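Local coordinates for protein argonaute (Marinitoga piezophila, PDB 5I4A) that uses short guide RNAs with a 5'-hydroxyl end to bind complementary targets and cleave single-stranded DNA in a metal-dependent reaction, at residues N627-A630 and E635-L638. Numbering follows the deposited sequence.
With nucleotides of chain B.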
loop_
_atom_site.group_PDB
_atom_site.type_symbol
_atom_site.label_atom_id
_atom_site.label_comp_id
_atom_site.label_asym_id
_atom_site.label_seq_id
_atom_site.Cartn_x
_atom_site.Cartn_y
_atom_site.Cartn_z
ATOM N N ASN A 627 2.768 -7.110 4.563
ATOM C CA ASN A 627 3.145 -6.432 3.327
ATOM C C ASN A 627 4.655 -6.240 3.243
ATOM O O ASN A 627 5.264 -6.492 2.196
ATOM C CB ASN A 627 2.435 -5.081 3.218
ATOM C CG ASN A 627 0.952 -5.215 2.906
ATOM O OD1 ASN A 627 0.464 -6.302 2.594
ATOM N ND2 ASN A 627 0.234 -4.102 2.974
ATOM N N LYS A 628 5.278 -5.801 4.341
ATOM C CA LYS A 628 6.705 -5.496 4.318
ATOM C C LYS A 628 7.548 -6.752 4.130
ATOM O O LYS A 628 8.497 -6.755 3.337
ATOM C CB LYS A 628 7.112 -4.770 5.602
ATOM C CG LYS A 628 6.988 -3.257 5.531
ATOM C CD LYS A 628 7.910 -2.690 4.467
ATOM C CE LYS A 628 7.853 -1.172 4.422
ATOM N NZ LYS A 628 8.669 -0.545 5.497
ATOM N N VAL A 629 7.223 -7.829 4.849
ATOM C CA VAL A 629 8.018 -9.051 4.748
ATOM C C VAL A 629 7.857 -9.691 3.374
ATOM O O VAL A 629 8.809 -10.253 2.821
ATOM C CB VAL A 629 7.651 -10.024 5.882
ATOM C CG1 VAL A 629 8.352 -11.361 5.691
ATOM C CG2 VAL A 629 8.027 -9.421 7.228
ATOM N N ALA A 630 6.659 -9.608 2.794
ATOM C CA ALA A 630 6.448 -10.154 1.458
ATOM C C ALA A 630 7.171 -9.353 0.384
ATOM O O ALA A 630 7.409 -9.876 -0.711
ATOM C CB ALA A 630 4.953 -10.209 1.140
ATOM N N GLU A 635 15.531 -7.238 3.231
ATOM C CA GLU A 635 15.505 -5.839 3.639
ATOM C C GLU A 635 14.523 -5.594 4.778
ATOM O O GLU A 635 14.763 -4.726 5.625
ATOM C CB GLU A 635 15.159 -4.962 2.438
ATOM C CG GLU A 635 15.118 -3.475 2.723
ATOM C CD GLU A 635 14.597 -2.681 1.542
ATOM O OE1 GLU A 635 13.894 -1.672 1.760
ATOM O OE2 GLU A 635 14.887 -3.076 0.392
ATOM N N TRP A 636 13.427 -6.355 4.830
ATOM C CA TRP A 636 12.416 -6.135 5.859
ATOM C C TRP A 636 12.961 -6.357 7.262
ATOM O O TRP A 636 12.375 -5.852 8.227
ATOM C CB TRP A 636 11.206 -7.042 5.619
ATOM C CG TRP A 636 11.499 -8.513 5.728
ATOM C CD1 TRP A 636 11.735 -9.381 4.700
ATOM C CD2 TRP A 636 11.573 -9.292 6.932
ATOM N NE1 TRP A 636 11.954 -10.648 5.189
ATOM C CE2 TRP A 636 11.857 -10.620 6.555
ATOM C CE3 TRP A 636 11.422 -8.995 8.292
ATOM C CZ2 TRP A 636 12.000 -11.647 7.487
ATOM C CZ3 TRP A 636 11.564 -10.016 9.215
ATOM C CH2 TRP A 636 11.849 -11.325 8.807
ATOM N N LYS A 637 14.061 -7.102 7.399
ATOM C CA LYS A 637 14.660 -7.311 8.712
ATOM C C LYS A 637 15.182 -6.015 9.315
ATOM O O LYS A 637 15.398 -5.952 10.530
ATOM C CB LYS A 637 15.795 -8.334 8.622
ATOM C CG LYS A 637 15.358 -9.792 8.697
ATOM C CD LYS A 637 16.566 -10.696 8.929
ATOM C CE LYS A 637 16.160 -12.066 9.458
ATOM N NZ LYS A 637 15.633 -12.962 8.392
ATOM N N LEU A 638 15.396 -4.986 8.494
ATOM C CA LEU A 638 15.827 -3.687 8.994
ATOM C C LEU A 638 14.702 -2.913 9.662
ATOM O O LEU A 638 14.976 -1.980 10.422
ATOM C CB LEU A 638 16.394 -2.843 7.851
ATOM C CG LEU A 638 17.541 -3.446 7.045
ATOM C CD1 LEU A 638 17.942 -2.512 5.913
ATOM C CD2 LEU A 638 18.724 -3.743 7.953
ATOM O "O5'" U B 1 16.530 1.712 7.110
ATOM C "C5'" U B 1 17.750 1.650 7.843
ATOM C "C4'" U B 1 18.827 2.502 7.216
ATOM O "O4'" U B 1 19.254 1.893 5.969
ATOM C "C3'" U B 1 18.421 3.936 6.883
ATOM O "O3'" U B 1 19.505 4.826 7.148
ATOM C "C2'" U B 1 18.147 3.886 5.383
ATOM O "O2'" U B 1 18.355 5.112 4.712
ATOM C "C1'" U B 1 19.129 2.818 4.907
ATOM N N1 U B 1 18.644 2.082 3.732
ATOM C C2 U B 1 19.411 2.039 2.583
ATOM O O2 U B 1 20.498 2.584 2.485
ATOM N N3 U B 1 18.854 1.325 1.547
ATOM C C4 U B 1 17.633 0.671 1.550
ATOM O O4 U B 1 17.257 0.068 0.546
ATOM C C5 U B 1 16.904 0.769 2.775
ATOM C C6 U B 1 17.424 1.456 3.794
#
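Trp636 lays one face of its indole against Val629, bringing the turn at the C-terminal end of the PIWI domain back onto helix 621-631, which it has just left. Starting at the root of the indole, Trp636 CB sits 3.6 Å from Lys628 O, a plain van der Waals approach. Its CG then stands between the backbone N and the carbonyl carbon, chi1 64°, and that choice swings the ring alongside the helix, over Val629. CG and CD1 run along the Val629 backbone: CG lies 3.7 Å from Val629 CA, and CD1 3.6 Å from Val629 O. That oxygen accepts a hydrogen bond from Lys477 NZ.

Further out the valine methyls divide the ring between them. CG1 of Val629 makes a CH-pi contact with the five-membered ring of Trp636, 3.8 Å from its centroid and only 15° off the normal, and it also covers NE1 and CE2. CG2 takes the next part of the same face, 3.6 Å from Trp636 CD2 and equally near CE3, then slips toward the rim at CZ3. On the opposite face the indole is backed by Lys637 CG, its neighbour in the chain. Val629 also reaches Cys462 of strand 458-466, so the helix residue bridges the indole and the RNase H-like sheet.

An alanine in place of Trp636 would probably leave both Val629 methyls without their aromatic partner and open a gap between helix and turn. No hydrogen bond joins the two segments; dispersion and CH-pi contact hold this buried interface together, setting the C-terminal turn against the helix that carries the inferred active-site residue Asn627.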